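Local coordinates for KLLA0E08119p (Kluyveromyces lactis, PDB 3VA7), which probably catalyses the ATP- and biotin-dependent carboxylation of urea to urea-1-carboxylate, the first step of the allophanate route of urea breakdown, at residues Lys474-Glu479 against Leu629-Leu634; Ser591-Ile596 against Pro640-Glu645. One frame throughout, in Å; residues are numbered along the deposited sequence.

Residues 629-634 and both segments of interaction 2 fall in the carboxyltransferase A/B region; 474-479 supplies strand 477-480 to a sheet with 538-541 and 626-628. The centres of the two contacts lie about 13 Å apart. Interaction 1 brings 474-479 against the residues that leave strand 626-628; interaction 2 ties the end of strand 587-592 to the same long connection, further along at 640-645. They meet directly: L629 CD1 packs on I592 CG2 at 3.5 Å, and N630 ND2 lies 3.4 Å from G594 O. The connection thus touches the two sheets at two successive points on its way to strand 662-669. None of the residues lining the biotin or urea pockets belongs to either contact.

Interaction 1 (Lys474-Glu479 against Leu629-Leu634); sequences KPCAFE and LNQPEL
C476 and L629 meet where strand 477-480 pairs with the edge strand 626-628 of an antiparallel beta sheet; L629 directly follows 626-628. The amide N of L629 reaches C476 O at 2.9 Å in an almost straight bond (N-H...O 178°). C476 itself is the centre of an inverse gamma turn, which bends the chain as it enters strand 477-480. The tight, buried part lies here. With SG anti to the backbone N (chi1 177°), the thiol sulfur extends toward the loop and comes to 3.5 Å from Q631 CB, while L629 CB stands further off. Two residues on, past A477, the F478 ring receives L629 CD2 at its edge, in its plane, the two side chains crossing at about a right angle; F478 also pairs through its backbone with L627. The opposite end of the contact is loose. L634, exposed to solvent, bends back toward C476 as the loop turns through P632 and E633, yet its approach is a mere graze: L634 CD2 stays 4.5 Å from C476 CB.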
loop_
_atom_site.group_PDB
_atom_site.type_symbol
_atom_site.label_atom_id
_atom_site.label_comp_id
_atom_site.label_asym_id
_atom_site.label_seq_id
_atom_site.Cartn_x
_atom_site.Cartn_y
_atom_site.Cartn_z
ATOM N N LYS A 474 2.156 -11.726 26.234
ATOM C CA LYS A 474 0.866 -11.035 25.953
ATOM C C LYS A 474 0.996 -9.719 25.175
ATOM O O LYS A 474 1.477 -8.712 25.713
ATOM C CB LYS A 474 -0.036 -10.867 27.209
ATOM C CG LYS A 474 0.606 -10.168 28.451
ATOM C CD LYS A 474 1.280 -11.190 29.412
ATOM C CE LYS A 474 1.605 -10.605 30.811
ATOM N NZ LYS A 474 2.573 -11.503 31.557
ATOM N N PRO A 475 0.563 -9.735 23.900
ATOM C CA PRO A 475 0.457 -8.569 23.023
ATOM C C PRO A 475 -0.545 -7.554 23.533
ATOM O O PRO A 475 -1.719 -7.905 23.788
ATOM C CB PRO A 475 -0.058 -9.158 21.703
ATOM C CG PRO A 475 -0.646 -10.445 22.067
ATOM C CD PRO A 475 0.136 -10.963 23.219
ATOM N N CYS A 476 -0.098 -6.310 23.685
ATOM C CA CYS A 476 -1.033 -5.250 24.011
ATOM C C CYS A 476 -1.801 -4.877 22.725
ATOM O O CYS A 476 -1.459 -3.898 22.038
ATOM C CB CYS A 476 -0.307 -4.058 24.626
ATOM S SG CYS A 476 -1.435 -2.665 24.973
ATOM N N ALA A 477 -2.832 -5.668 22.410
ATOM C CA ALA A 477 -3.357 -5.750 21.053
ATOM C C ALA A 477 -4.703 -6.492 20.917
ATOM O O ALA A 477 -5.126 -7.223 21.816
ATOM C CB ALA A 477 -2.323 -6.468 20.182
ATOM N N PHE A 478 -5.372 -6.365 19.780
ATOM C CA PHE A 478 -6.477 -7.300 19.573
ATOM C C PHE A 478 -6.208 -8.280 18.433
ATOM O O PHE A 478 -5.190 -8.201 17.802
ATOM C CB PHE A 478 -7.852 -6.589 19.517
ATOM C CG PHE A 478 -8.077 -5.740 18.301
ATOM C CD1 PHE A 478 -8.656 -6.285 17.152
ATOM C CD2 PHE A 478 -7.755 -4.397 18.314
ATOM C CE1 PHE A 478 -8.902 -5.504 16.028
ATOM C CE2 PHE A 478 -7.996 -3.593 17.196
ATOM C CZ PHE A 478 -8.580 -4.155 16.054
ATOM N N GLU A 479 -7.102 -9.212 18.174
ATOM C CA GLU A 479 -6.845 -10.224 17.165
ATOM C C GLU A 479 -8.128 -10.486 16.433
ATOM O O GLU A 479 -9.173 -10.583 17.044
ATOM C CB GLU A 479 -6.319 -11.518 17.816
ATOM C CG GLU A 479 -6.129 -12.709 16.843
ATOM C CD GLU A 479 -5.706 -14.026 17.528
ATOM O OE1 GLU A 479 -5.839 -15.107 16.875
ATOM O OE2 GLU A 479 -5.244 -13.961 18.706
ATOM N N LEU A 629 -2.453 -1.828 20.330
ATOM C CA LEU A 629 -3.047 -0.644 20.966
ATOM C C LEU A 629 -1.987 0.199 21.619
ATOM O O LEU A 629 -0.810 -0.119 21.521
ATOM C CB LEU A 629 -4.074 -1.019 22.016
ATOM C CG LEU A 629 -5.230 -1.951 21.681
ATOM C CD1 LEU A 629 -6.237 -1.817 22.816
ATOM C CD2 LEU A 629 -5.875 -1.656 20.312
ATOM N N ASN A 630 -2.418 1.247 22.318
ATOM C CA ASN A 630 -1.525 2.231 22.896
ATOM C C ASN A 630 -1.735 2.356 24.421
ATOM O O ASN A 630 -2.158 3.417 24.909
ATOM C CB ASN A 630 -1.761 3.567 22.173
ATOM C CG ASN A 630 -1.127 4.769 22.882
ATOM O OD1 ASN A 630 -0.120 4.631 23.597
ATOM N ND2 ASN A 630 -1.709 5.962 22.675
ATOM N N GLN A 631 -1.472 1.277 25.169
ATOM C CA GLN A 631 -1.466 1.330 26.657
ATOM C C GLN A 631 -0.227 2.138 27.108
ATOM O O GLN A 631 0.924 1.684 26.924
ATOM C CB GLN A 631 -1.397 -0.084 27.274
ATOM C CG GLN A 631 -2.372 -0.401 28.445
ATOM C CD GLN A 631 -3.639 -1.183 27.970
ATOM O OE1 GLN A 631 -3.887 -2.341 28.374
ATOM N NE2 GLN A 631 -4.420 -0.549 27.087
ATOM N N PRO A 632 -0.452 3.332 27.709
ATOM C CA PRO A 632 0.699 4.222 28.056
ATOM C C PRO A 632 1.853 3.530 28.850
ATOM O O PRO A 632 3.029 3.768 28.548
ATOM C CB PRO A 632 0.049 5.373 28.847
ATOM C CG PRO A 632 -1.358 4.808 29.316
ATOM C CD PRO A 632 -1.751 3.836 28.221
ATOM N N GLU A 633 1.513 2.666 29.816
ATOM C CA GLU A 633 2.523 1.924 30.589
ATOM C C GLU A 633 3.241 0.802 29.797
ATOM O O GLU A 633 4.478 0.678 29.882
ATOM C CB GLU A 633 1.951 1.410 31.927
ATOM C CG GLU A 633 0.988 0.195 31.866
ATOM C CD GLU A 633 0.648 -0.363 33.266
ATOM O OE1 GLU A 633 0.254 0.445 34.148
ATOM O OE2 GLU A 633 0.769 -1.599 33.490
ATOM N N LEU A 634 2.481 0.010 29.024
ATOM C CA LEU A 634 3.063 -1.065 28.171
ATOM C C LEU A 634 3.378 -0.607 26.708
ATOM O O LEU A 634 3.447 -1.451 25.786
ATOM C CB LEU A 634 2.186 -2.359 28.202
ATOM C CG LEU A 634 2.823 -3.785 28.308
ATOM C CD1 LEU A 634 1.851 -4.858 28.937
ATOM C CD2 LEU A 634 3.467 -4.322 26.976
#

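Interaction 2 (Ser591-Ile596 against Pro640-Glu645); sequences SIRGGI and PAPDFE
F644 O is gripped by both terminal nitrogens of the R593 guanidinium. The stronger bond comes from R593 NH1, 3.1 Å from F644 O, with the oxygen in the guanidinium plane and the donor nearly in line with the carbonyl; R593 NH2 adds a weak bond to the same oxygen at 3.4 Å. The arginine gets there by stretching out: CG is anti to the backbone N (chi1 -166°) and the chain stays extended as far as NE. P642 crosses the side chain at about a right angle, its CB over one face of the guanidinium, offset toward the rim and 3.7 Å from R593 CZ, while P642 CG touches the aliphatic R593 CG. E645 OE2 sits obliquely, 4.5 Å from R593 NH2, so it offers opposite charge but no bond. NH1 also makes a weak hydrogen bond to V521 O, a second backbone carbonyl. Were R593 replaced by an alanine, F644 O would probably lose both donors and the P642 ring the flat group it packs on. Next to the arginine, G594 N lies 4.0 Å from P642 CG, and G594 N is itself bound by N523 OD1. At phi 91° any side chain would collide with the carbonyl oxygen of R593, so glycine suits the position. G595 N closes the loop on I592 O at 2.9 Å, giving the type II beta turn, with R593 and G594 at its corners, that ends strand 587-592.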
loop_
_atom_site.group_PDB
_atom_site.type_symbol
_atom_site.label_atom_id
_atom_site.label_comp_id
_atom_site.label_asym_id
_atom_site.label_seq_id
_atom_site.Cartn_x
_atom_site.Cartn_y
_atom_site.Cartn_z
ATOM N N SER A 591 -14.459 2.260 18.191
ATOM C CA SER A 591 -13.308 2.974 18.719
ATOM C C SER A 591 -12.707 2.272 19.919
ATOM O O SER A 591 -13.378 1.513 20.578
ATOM C CB SER A 591 -13.692 4.403 19.083
ATOM O OG SER A 591 -14.759 4.434 20.008
ATOM N N ILE A 592 -11.446 2.525 20.204
ATOM C CA ILE A 592 -10.728 1.831 21.257
ATOM C C ILE A 592 -10.011 2.961 21.932
ATOM O O ILE A 592 -9.396 3.767 21.225
ATOM C CB ILE A 592 -9.568 0.973 20.728
ATOM C CG1 ILE A 592 -9.938 0.071 19.538
ATOM C CG2 ILE A 592 -8.882 0.256 21.842
ATOM C CD1 ILE A 592 -11.265 -0.547 19.582
ATOM N N ARG A 593 -10.112 3.077 23.255
ATOM C CA ARG A 593 -9.411 4.142 23.968
ATOM C C ARG A 593 -7.907 4.089 23.620
ATOM O O ARG A 593 -7.302 3.025 23.665
ATOM C CB ARG A 593 -9.652 4.045 25.496
ATOM C CG ARG A 593 -9.240 5.323 26.251
ATOM C CD ARG A 593 -9.265 5.128 27.780
ATOM N NE ARG A 593 -8.749 6.261 28.545
ATOM C CZ ARG A 593 -9.279 7.493 28.549
ATOM N NH1 ARG A 593 -10.349 7.767 27.795
ATOM N NH2 ARG A 593 -8.723 8.470 29.291
ATOM N N GLY A 594 -7.339 5.228 23.229
ATOM C CA GLY A 594 -5.935 5.316 22.863
ATOM C C GLY A 594 -5.655 5.097 21.375
ATOM O O GLY A 594 -4.557 5.382 20.900
ATOM N N GLY A 595 -6.628 4.568 20.640
ATOM C CA GLY A 595 -6.529 4.455 19.198
ATOM C C GLY A 595 -5.795 3.206 18.783
ATOM O O GLY A 595 -5.273 2.508 19.638
ATOM N N ILE A 596 -5.756 2.912 17.481
ATOM C CA ILE A 596 -5.078 1.706 16.979
ATOM C C ILE A 596 -3.694 2.064 16.418
ATOM O O ILE A 596 -3.539 3.117 15.796
ATOM C CB ILE A 596 -5.899 1.025 15.872
ATOM C CG1 ILE A 596 -7.265 0.595 16.383
ATOM C CG2 ILE A 596 -5.144 -0.142 15.281
ATOM C CD1 ILE A 596 -8.347 0.809 15.350
ATOM N N PRO A 640 -1.606 9.849 19.700
ATOM C CA PRO A 640 -1.996 10.860 20.680
ATOM C C PRO A 640 -2.860 10.255 21.811
ATOM O O PRO A 640 -3.905 9.664 21.560
ATOM C CB PRO A 640 -2.761 11.864 19.844
ATOM C CG PRO A 640 -3.347 11.069 18.788
ATOM C CD PRO A 640 -2.418 9.945 18.485
ATOM N N ALA A 641 -2.341 10.358 23.033
ATOM C CA ALA A 641 -3.022 10.024 24.285
ATOM C C ALA A 641 -4.429 10.637 24.382
ATOM O O ALA A 641 -4.637 11.774 23.897
ATOM C CB ALA A 641 -2.167 10.529 25.448
ATOM N N PRO A 642 -5.377 9.930 25.047
ATOM C CA PRO A 642 -6.741 10.443 25.126
ATOM C C PRO A 642 -6.855 11.777 25.892
ATOM O O PRO A 642 -6.024 12.128 26.735
ATOM C CB PRO A 642 -7.509 9.312 25.841
ATOM C CG PRO A 642 -6.597 8.109 25.830
ATOM C CD PRO A 642 -5.229 8.718 25.884
ATOM N N ASP A 643 -7.879 12.529 25.560
ATOM C CA ASP A 643 -8.021 13.864 26.073
ATOM C C ASP A 643 -9.061 13.927 27.189
ATOM O O ASP A 643 -9.050 14.857 27.985
ATOM C CB ASP A 643 -8.451 14.784 24.916
ATOM C CG ASP A 643 -7.261 15.208 24.033
ATOM O OD1 ASP A 643 -6.117 14.968 24.482
ATOM O OD2 ASP A 643 -7.462 15.795 22.939
ATOM N N PHE A 644 -9.957 12.938 27.245
ATOM C CA PHE A 644 -11.233 13.106 27.934
ATOM C C PHE A 644 -11.509 11.851 28.693
ATOM O O PHE A 644 -11.014 10.799 28.323
ATOM C CB PHE A 644 -12.378 13.317 26.933
ATOM C CG PHE A 644 -12.174 14.464 26.007
ATOM C CD1 PHE A 644 -12.126 14.252 24.622
ATOM C CD2 PHE A 644 -12.013 15.766 26.500
ATOM C CE1 PHE A 644 -11.920 15.335 23.716
ATOM C CE2 PHE A 644 -11.817 16.883 25.612
ATOM C CZ PHE A 644 -11.769 16.656 24.209
ATOM N N GLU A 645 -12.315 11.929 29.741
ATOM C CA GLU A 645 -12.724 10.694 30.414
ATOM C C GLU A 645 -13.796 10.103 29.523
ATOM O O GLU A 645 -14.553 10.860 28.894
ATOM C CB GLU A 645 -13.255 11.012 31.828
ATOM C CG GLU A 645 -12.925 9.976 32.904
ATOM C CD GLU A 645 -11.415 9.769 33.076
ATOM O OE1 GLU A 645 -10.676 10.791 33.077
ATOM O OE2 GLU A 645 -10.973 8.582 33.186
#